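AxyAgu115A (Amphibacillus xylanus NBRC 15112, PDB 6NPS) is a family GH115 alpha-glucuronidase, a glycoside hydrolase that probably releases glucuronic acid side groups from arabinoglucuronoxylan. Local coordinates at residues F174-W179 against P215-A220; Y409-H414 against V449-I454; R221-G226 against L251-E256. The protein carries 3 engineered substitutions. All coordinates share one frame; numbering follows the deposited sequence.

Contact 1. Residues F174-W179 against P215-A220; sequences FINDEW and PAMWSA
The backbones of F174-W179 and P215-A220 run in nearly the same direction, 22° apart end to end, and come closest at I175 and A216, where a CA-H...O contact joins A216 CA to I175 O. F174 ends strand 170-174 and the rest of its segment is loop; P215-A220 is the loop after strand 212-214, the neighbouring parallel strand of the TIM-barrel domain. Both so belong to the barrel's C-terminal rim, where enzymes of this fold carry their active sites. E178 supplies the main polar link. Its CG takes the crowded position between backbone N and carbonyl carbon (chi1 70°) and the chain bends at chi2, which folds the carboxylate back onto the other loop. E178 OE2 accepts from W218 N at 2.6 Å through its syn lone pair, nearly straight, and from M217 N in a weak bond; one oxygen thus grips two successive amides. The W218 indole has D177 CA over one face, a CH-pi contact 3.9 Å from the centroid of its six-membered ring, with E178 OE1 above the same face, also offset toward the rim. H414 also meets this indole. F174 turns its ring edge to the loop, CE1 lying 3.6 Å from P215 O and 4.1 Å from M217 CG. W179 NE1 gives S219 OG a weak, bent hydrogen bond of 2.6 Å, with OG near the plane of the indole.

Contact 2. Residues Y409-H414 against V449-I454; sequences YHFDYH and VNVGDI
V449 holds CG2 anti to its backbone N and F411 holds CG anti to its carbonyl carbon (chi1 -63°), and these two torsions set the methyl squarely over the phenyl ring. V449 CG2 stands 3.3 Å from the F411 ring centroid, 8° off the normal, a close CH-pi contact, while V451 CG1 touches F411 CD2 at 3.9 Å. An alanine at F411 would remove the ring and would probably loosen the packing around V449 and V451. The backbones pair as adjacent parallel strands, N450 N donating to Y409 O at 2.8 Å and N450 O accepting from F411 N. These are strands 405-410 and 446-450 of a beta-alpha-beta unit in the TIM barrel, crossed over by helix 428-440. N450, with CG anti to its backbone N, points OD1 forward along the chain to accept from G452 N at 2.9 Å, an Asx turn that leads into a type II' turn from V451 to I454. N450 CB lies 3.6 Å from H410 CD2; H410 ND1 is hydrogen-bonded to D384 OD1. The D412 carboxylate lies against G452, D412 CG 3.4 Å from G452 CA, where any beta carbon would collide with OD2. A water lies between D412 OD2, 3.1 Å away, and V451 O.

Contact 3. Residues R221-G226 against L251-E256; sequences RFNDDG and LRYGEE
N223 reaches from the 221-226 loop to the 251-256 loop with CG anti to its carbonyl carbon (chi1 -65°). N223 CB lies 4.0 Å from E256 OE2. CG then comes up at the edge of the Y253 ring, close to the ring plane, and N223 OD1 stands 3.6 Å from Y253 CE2. At the tip, N223 ND2 donates to E256 OE2 at 2.9 Å, entering on the syn lone pair with the amide and carboxylate planes 86° apart. The same OE2 accepts from Y253 N, which comes from above the carboxylate plane, while E256 OE1 forms a salt bridge of 2.8 Å with R252 NH1. These donors fix the carboxylate's rotation and are likely to favour its ionised form. D224 brings a second carboxylate, D224 OD2 4.1 Å from E256 OE1; one water donates to both oxygens, which probably eases the repulsion, and D224 OD1 has its own salt bridge to R290. While N223 meets the ring's edge, F222 CB lies over one face of the Y253 ring, a CH-pi contact. R221 CG packs on E255 CB at 3.7 Å, and the R221 guanidinium makes a cation-pi contact with Y259. The two loops follow strands 212-214 and 241-242 of the barrel sheet; helix 277-291 adjoins N223 and L251, helix 230-238 packs on F222 and N223, and strand 241-242 touches F222 and Y253.

Overall arrangement
All three contacts lie at the C-terminal ends of parallel strands of the TIM-barrel sheet or in the loops after them. Along the chain, contact 1 closes before contact 3 opens, and contact 2 comes last. In the sheet the order is 241-242, 212-214, 170-174, 446-450, 405-410, so each contact bridges neighbouring strands or their loops. The centres of contacts 1 and 2 lie about 10 Å apart, of 1 and 3 about 11 Å, of 2 and 3 about 20 Å, with contact 1 in the middle. F174 N probably hydrogen-bonds to V449 O, and P215 packs on F222 and Y253. Glycerol, probably from the crystallisation liquor, lies beside N176 and H410 and may mark a pocket.

Contact 1. Residues F174-W179 against P215-A220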
# COMPACT_ATOMS: atom_id res chain seq x y z
N PHE A 174 -2.60 39.52 13.01
CA PHE A 174 -1.97 39.62 11.69
C PHE A 174 -2.92 38.92 10.73
O PHE A 174 -3.18 37.72 10.88
CB PHE A 174 -0.62 38.89 11.74
CG PHE A 174 0.10 38.76 10.41
CD1 PHE A 174 -0.09 39.68 9.39
CD2 PHE A 174 1.01 37.72 10.23
CE1 PHE A 174 0.59 39.55 8.18
CE2 PHE A 174 1.71 37.58 9.04
CZ PHE A 174 1.50 38.51 8.01
N ILE A 175 -3.49 39.68 9.80
CA ILE A 175 -4.21 39.09 8.67
C ILE A 175 -3.18 38.56 7.68
O ILE A 175 -2.47 39.34 7.05
CB ILE A 175 -5.11 40.14 8.01
CG1 ILE A 175 -6.03 40.78 9.03
CG2 ILE A 175 -5.86 39.53 6.79
CD1 ILE A 175 -6.53 42.13 8.54
N ASN A 176 -3.09 37.23 7.52
CA ASN A 176 -2.05 36.65 6.70
C ASN A 176 -2.63 35.50 5.88
O ASN A 176 -3.81 35.18 5.98
CB ASN A 176 -0.87 36.16 7.55
CG ASN A 176 0.36 35.73 6.71
OD1 ASN A 176 1.06 34.77 7.06
ND2 ASN A 176 0.63 36.46 5.62
N ASP A 177 -1.79 34.87 5.05
CA ASP A 177 -2.20 33.71 4.27
C ASP A 177 -3.54 33.99 3.59
O ASP A 177 -4.46 33.16 3.61
CB ASP A 177 -2.26 32.47 5.17
CG ASP A 177 -1.15 32.44 6.22
OD1 ASP A 177 0.04 32.44 5.83
OD2 ASP A 177 -1.44 32.40 7.44
N GLU A 178 -3.67 35.19 3.02
CA GLU A 178 -4.99 35.74 2.76
C GLU A 178 -5.51 35.40 1.36
O GLU A 178 -6.62 35.82 1.02
CB GLU A 178 -5.01 37.26 3.01
CG GLU A 178 -4.21 38.12 2.01
CD GLU A 178 -2.82 38.46 2.53
OE1 GLU A 178 -2.33 37.76 3.47
OE2 GLU A 178 -2.20 39.39 2.01
N TRP A 179 -4.77 34.61 0.57
CA TRP A 179 -5.29 34.16 -0.70
C TRP A 179 -5.43 32.65 -0.66
O TRP A 179 -4.56 31.97 -0.10
CB TRP A 179 -4.37 34.57 -1.87
CG TRP A 179 -4.51 36.04 -2.22
CD1 TRP A 179 -3.70 37.06 -1.80
CD2 TRP A 179 -5.55 36.65 -3.03
NE1 TRP A 179 -4.16 38.27 -2.31
CE2 TRP A 179 -5.29 38.04 -3.05
CE3 TRP A 179 -6.66 36.15 -3.72
CZ2 TRP A 179 -6.10 38.95 -3.76
CZ3 TRP A 179 -7.46 37.05 -4.42
CH2 TRP A 179 -7.18 38.43 -4.43
N PRO A 215 -1.35 44.29 8.84
CA PRO A 215 -2.36 44.17 7.79
C PRO A 215 -1.98 43.13 6.75
O PRO A 215 -0.89 42.55 6.76
CB PRO A 215 -2.37 45.56 7.17
CG PRO A 215 -0.94 46.00 7.29
CD PRO A 215 -0.44 45.42 8.61
N ALA A 216 -2.94 42.87 5.87
CA ALA A 216 -2.67 41.98 4.75
C ALA A 216 -1.56 42.57 3.87
O ALA A 216 -1.47 43.79 3.69
CB ALA A 216 -3.94 41.75 3.93
N MET A 217 -0.70 41.68 3.37
CA MET A 217 0.53 42.10 2.72
C MET A 217 0.93 41.23 1.55
O MET A 217 1.97 41.51 0.94
CB MET A 217 1.69 42.14 3.72
CG MET A 217 1.77 40.85 4.53
SD MET A 217 2.96 39.58 4.04
CE MET A 217 4.26 39.93 5.22
N TRP A 218 0.17 40.19 1.19
CA TRP A 218 0.65 39.32 0.12
C TRP A 218 0.47 39.96 -1.26
O TRP A 218 1.43 40.04 -2.04
CB TRP A 218 -0.03 37.95 0.17
CG TRP A 218 0.76 37.02 1.03
CD1 TRP A 218 1.83 37.35 1.81
CD2 TRP A 218 0.56 35.61 1.21
NE1 TRP A 218 2.30 36.24 2.48
CE2 TRP A 218 1.54 35.16 2.12
CE3 TRP A 218 -0.36 34.68 0.68
CZ2 TRP A 218 1.63 33.82 2.52
CZ3 TRP A 218 -0.26 33.36 1.09
CH2 TRP A 218 0.72 32.95 1.99
N SER A 219 -0.76 40.37 -1.60
CA SER A 219 -1.03 41.08 -2.85
C SER A 219 -1.75 42.39 -2.55
O SER A 219 -2.74 42.77 -3.20
CB SER A 219 -1.84 40.23 -3.82
OG SER A 219 -3.22 40.39 -3.57
N ALA A 220 -1.28 43.07 -1.52
CA ALA A 220 -1.90 44.28 -1.02
C ALA A 220 -0.79 45.18 -0.50
O ALA A 220 0.27 44.69 -0.07
CB ALA A 220 -2.90 43.99 0.11

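Contact 2. Residues Y409-H414 against V449-I454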
# COMPACT_ATOMS: atom_id res chain seq x y z
N TYR A 409 2.54 34.44 17.69
CA TYR A 409 1.90 33.14 17.85
C TYR A 409 1.07 32.87 16.59
O TYR A 409 0.75 33.80 15.85
CB TYR A 409 1.03 33.14 19.13
CG TYR A 409 0.66 31.76 19.62
CD1 TYR A 409 1.57 30.99 20.37
CD2 TYR A 409 -0.57 31.21 19.34
CE1 TYR A 409 1.25 29.70 20.81
CE2 TYR A 409 -0.91 29.89 19.77
CZ TYR A 409 0.01 29.16 20.52
OH TYR A 409 -0.29 27.88 20.96
N HIS A 410 0.83 31.59 16.27
CA HIS A 410 0.10 31.22 15.06
C HIS A 410 -1.16 30.42 15.38
O HIS A 410 -1.10 29.40 16.07
CB HIS A 410 0.97 30.36 14.12
CG HIS A 410 2.00 31.14 13.36
ND1 HIS A 410 3.18 31.55 13.95
CD2 HIS A 410 2.03 31.60 12.08
CE1 HIS A 410 3.90 32.20 13.06
NE2 HIS A 410 3.23 32.24 11.91
N PHE A 411 -2.30 30.88 14.84
CA PHE A 411 -3.51 30.09 14.66
C PHE A 411 -3.66 29.61 13.23
O PHE A 411 -4.64 28.94 12.92
CB PHE A 411 -4.79 30.91 14.98
CG PHE A 411 -4.90 31.38 16.41
CD1 PHE A 411 -4.14 30.83 17.42
CD2 PHE A 411 -5.82 32.38 16.73
CE1 PHE A 411 -4.29 31.23 18.74
CE2 PHE A 411 -5.95 32.81 18.05
CZ PHE A 411 -5.18 32.25 19.05
N ASP A 412 -2.73 29.99 12.34
CA ASP A 412 -2.84 29.81 10.89
C ASP A 412 -1.42 29.89 10.35
O ASP A 412 -0.65 30.74 10.79
CB ASP A 412 -3.74 30.90 10.30
CG ASP A 412 -4.17 30.64 8.86
OD1 ASP A 412 -3.32 30.76 7.94
OD2 ASP A 412 -5.38 30.37 8.63
N TYR A 413 -1.06 29.01 9.43
CA TYR A 413 0.29 29.04 8.91
C TYR A 413 0.35 28.44 7.51
O TYR A 413 -0.16 27.35 7.27
CB TYR A 413 1.25 28.30 9.83
CG TYR A 413 2.69 28.32 9.35
CD1 TYR A 413 3.36 29.53 9.14
CD2 TYR A 413 3.38 27.12 9.15
CE1 TYR A 413 4.68 29.56 8.70
CE2 TYR A 413 4.69 27.13 8.75
CZ TYR A 413 5.33 28.35 8.52
OH TYR A 413 6.62 28.37 8.12
N HIS A 414 1.05 29.12 6.63
CA HIS A 414 1.27 28.65 5.27
C HIS A 414 2.75 28.27 5.20
O HIS A 414 3.60 29.15 5.06
CB HIS A 414 0.91 29.78 4.30
CG HIS A 414 1.04 29.43 2.85
ND1 HIS A 414 0.27 28.46 2.25
CD2 HIS A 414 1.83 29.95 1.88
CE1 HIS A 414 0.58 28.40 0.96
NE2 HIS A 414 1.52 29.29 0.72
N VAL A 449 -1.04 37.51 17.10
CA VAL A 449 -1.30 36.16 16.60
C VAL A 449 -1.63 36.21 15.12
O VAL A 449 -2.37 37.07 14.66
CB VAL A 449 -2.41 35.43 17.42
CG1 VAL A 449 -3.71 36.30 17.53
CG2 VAL A 449 -2.75 34.06 16.79
N ASN A 450 -1.05 35.28 14.35
CA ASN A 450 -1.43 35.10 12.96
C ASN A 450 -2.79 34.40 12.87
O ASN A 450 -2.93 33.23 13.29
CB ASN A 450 -0.36 34.26 12.23
CG ASN A 450 -0.60 34.14 10.73
OD1 ASN A 450 -1.74 34.16 10.24
ND2 ASN A 450 0.50 34.03 9.99
N VAL A 451 -3.79 35.10 12.32
CA VAL A 451 -5.16 34.55 12.27
C VAL A 451 -5.58 34.24 10.85
O VAL A 451 -6.77 34.09 10.60
CB VAL A 451 -6.20 35.47 12.92
CG1 VAL A 451 -6.04 35.57 14.43
CG2 VAL A 451 -6.18 36.85 12.22
N GLY A 452 -4.64 34.18 9.90
CA GLY A 452 -5.03 33.88 8.53
C GLY A 452 -6.07 34.85 7.99
O GLY A 452 -5.88 36.07 8.04
N ASP A 453 -7.19 34.32 7.49
CA ASP A 453 -8.28 35.12 6.96
C ASP A 453 -9.31 35.48 8.02
O ASP A 453 -10.41 35.88 7.66
CB ASP A 453 -9.00 34.35 5.86
CG ASP A 453 -8.05 33.87 4.78
OD1 ASP A 453 -7.51 32.76 4.93
OD2 ASP A 453 -7.82 34.62 3.81
N ILE A 454 -8.96 35.32 9.30
CA ILE A 454 -9.76 35.69 10.47
C ILE A 454 -10.95 34.77 10.68
O ILE A 454 -11.19 34.29 11.79
CB ILE A 454 -10.24 37.15 10.42
CG1 ILE A 454 -9.07 38.11 10.17
CG2 ILE A 454 -10.96 37.45 11.74
CD1 ILE A 454 -9.49 39.53 9.78
O HOH W 1 -8.09 31.68 9.52

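Contact 3. Residues R221-G226 against L251-E256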
# COMPACT_ATOMS: atom_id res chain seq x y z
N ARG A 221 -1.04 46.48 -0.51
CA ARG A 221 -0.13 47.47 0.06
C ARG A 221 -0.98 48.37 0.94
O ARG A 221 -1.70 49.23 0.42
CB ARG A 221 0.58 48.28 -1.03
CG ARG A 221 1.62 47.48 -1.78
CD ARG A 221 2.16 48.28 -2.96
NE ARG A 221 1.14 48.53 -3.97
CZ ARG A 221 1.18 49.53 -4.86
NH1 ARG A 221 2.20 50.38 -4.87
NH2 ARG A 221 0.20 49.68 -5.73
N PHE A 222 -0.88 48.14 2.25
CA PHE A 222 -1.75 48.82 3.19
C PHE A 222 -1.58 50.33 3.06
O PHE A 222 -2.57 51.07 3.11
CB PHE A 222 -1.44 48.34 4.59
CG PHE A 222 -2.31 48.95 5.66
CD1 PHE A 222 -3.58 48.46 5.93
CD2 PHE A 222 -1.83 50.04 6.41
CE1 PHE A 222 -4.35 49.03 7.00
CE2 PHE A 222 -2.60 50.63 7.40
CZ PHE A 222 -3.85 50.10 7.72
N ASN A 223 -0.34 50.80 2.83
CA ASN A 223 -0.09 52.26 2.75
C ASN A 223 -0.57 52.90 1.47
O ASN A 223 -0.56 54.14 1.38
CB ASN A 223 1.40 52.57 2.89
CG ASN A 223 1.93 52.21 4.27
OD1 ASN A 223 1.21 52.33 5.27
ND2 ASN A 223 3.17 51.71 4.32
N ASP A 224 -1.00 52.11 0.48
CA ASP A 224 -1.33 52.60 -0.85
C ASP A 224 -2.72 52.24 -1.35
O ASP A 224 -3.13 52.77 -2.38
CB ASP A 224 -0.32 52.05 -1.88
CG ASP A 224 1.13 52.41 -1.53
OD1 ASP A 224 1.55 53.56 -1.82
OD2 ASP A 224 1.85 51.55 -0.99
N ASP A 225 -3.45 51.34 -0.67
CA ASP A 225 -4.67 50.73 -1.19
C ASP A 225 -5.93 51.34 -0.61
O ASP A 225 -7.01 50.74 -0.73
CB ASP A 225 -4.70 49.22 -0.89
CG ASP A 225 -3.70 48.42 -1.72
OD1 ASP A 225 -3.15 48.96 -2.72
OD2 ASP A 225 -3.47 47.23 -1.37
N GLY A 226 -5.82 52.49 0.08
CA GLY A 226 -6.91 53.05 0.84
C GLY A 226 -8.20 53.29 0.08
O GLY A 226 -9.28 53.07 0.64
N LEU A 251 8.56 50.74 7.98
CA LEU A 251 7.21 51.16 7.57
C LEU A 251 6.95 50.92 6.08
O LEU A 251 6.13 51.61 5.45
CB LEU A 251 6.95 52.62 7.94
CG LEU A 251 7.18 52.94 9.43
CD1 LEU A 251 6.97 54.45 9.69
CD2 LEU A 251 6.25 52.07 10.36
N ARG A 252 7.63 49.92 5.53
CA ARG A 252 7.50 49.51 4.13
C ARG A 252 6.89 48.11 4.11
O ARG A 252 7.56 47.15 4.50
CB ARG A 252 8.88 49.48 3.48
CG ARG A 252 9.44 50.89 3.26
CD ARG A 252 8.60 51.64 2.24
NE ARG A 252 9.41 52.66 1.59
CZ ARG A 252 8.96 53.51 0.66
NH1 ARG A 252 7.70 53.47 0.25
NH2 ARG A 252 9.80 54.40 0.13
N TYR A 253 5.66 47.98 3.59
CA TYR A 253 5.11 46.62 3.50
C TYR A 253 5.72 45.86 2.32
O TYR A 253 6.29 46.46 1.41
CB TYR A 253 3.59 46.65 3.39
CG TYR A 253 3.02 47.13 4.72
CD1 TYR A 253 2.89 46.26 5.80
CD2 TYR A 253 2.69 48.49 4.90
CE1 TYR A 253 2.41 46.70 7.02
CE2 TYR A 253 2.21 48.93 6.11
CZ TYR A 253 2.06 48.02 7.17
OH TYR A 253 1.60 48.45 8.40
N GLY A 254 5.53 44.53 2.33
CA GLY A 254 6.36 43.64 1.54
C GLY A 254 6.25 43.84 0.04
O GLY A 254 7.18 43.50 -0.70
N GLU A 255 5.12 44.37 -0.45
CA GLU A 255 4.98 44.54 -1.89
C GLU A 255 5.44 45.92 -2.40
O GLU A 255 5.52 46.12 -3.63
CB GLU A 255 3.52 44.31 -2.30
CG GLU A 255 3.03 42.87 -2.12
CD GLU A 255 3.53 41.94 -3.22
OE1 GLU A 255 4.63 41.36 -3.09
OE2 GLU A 255 2.81 41.81 -4.23
N GLU A 256 5.75 46.87 -1.50
CA GLU A 256 6.10 48.22 -1.95
C GLU A 256 7.31 48.20 -2.86
O GLU A 256 7.31 48.84 -3.92
CB GLU A 256 6.33 49.15 -0.75
CG GLU A 256 5.04 49.39 0.06
CD GLU A 256 5.11 50.55 1.06
OE1 GLU A 256 5.60 51.66 0.69
OE2 GLU A 256 4.65 50.36 2.22
O HOH W 2 4.98 50.62 -3.86
O HOH W 3 1.99 49.83 1.50
O HOH W 4 4.40 52.34 -1.94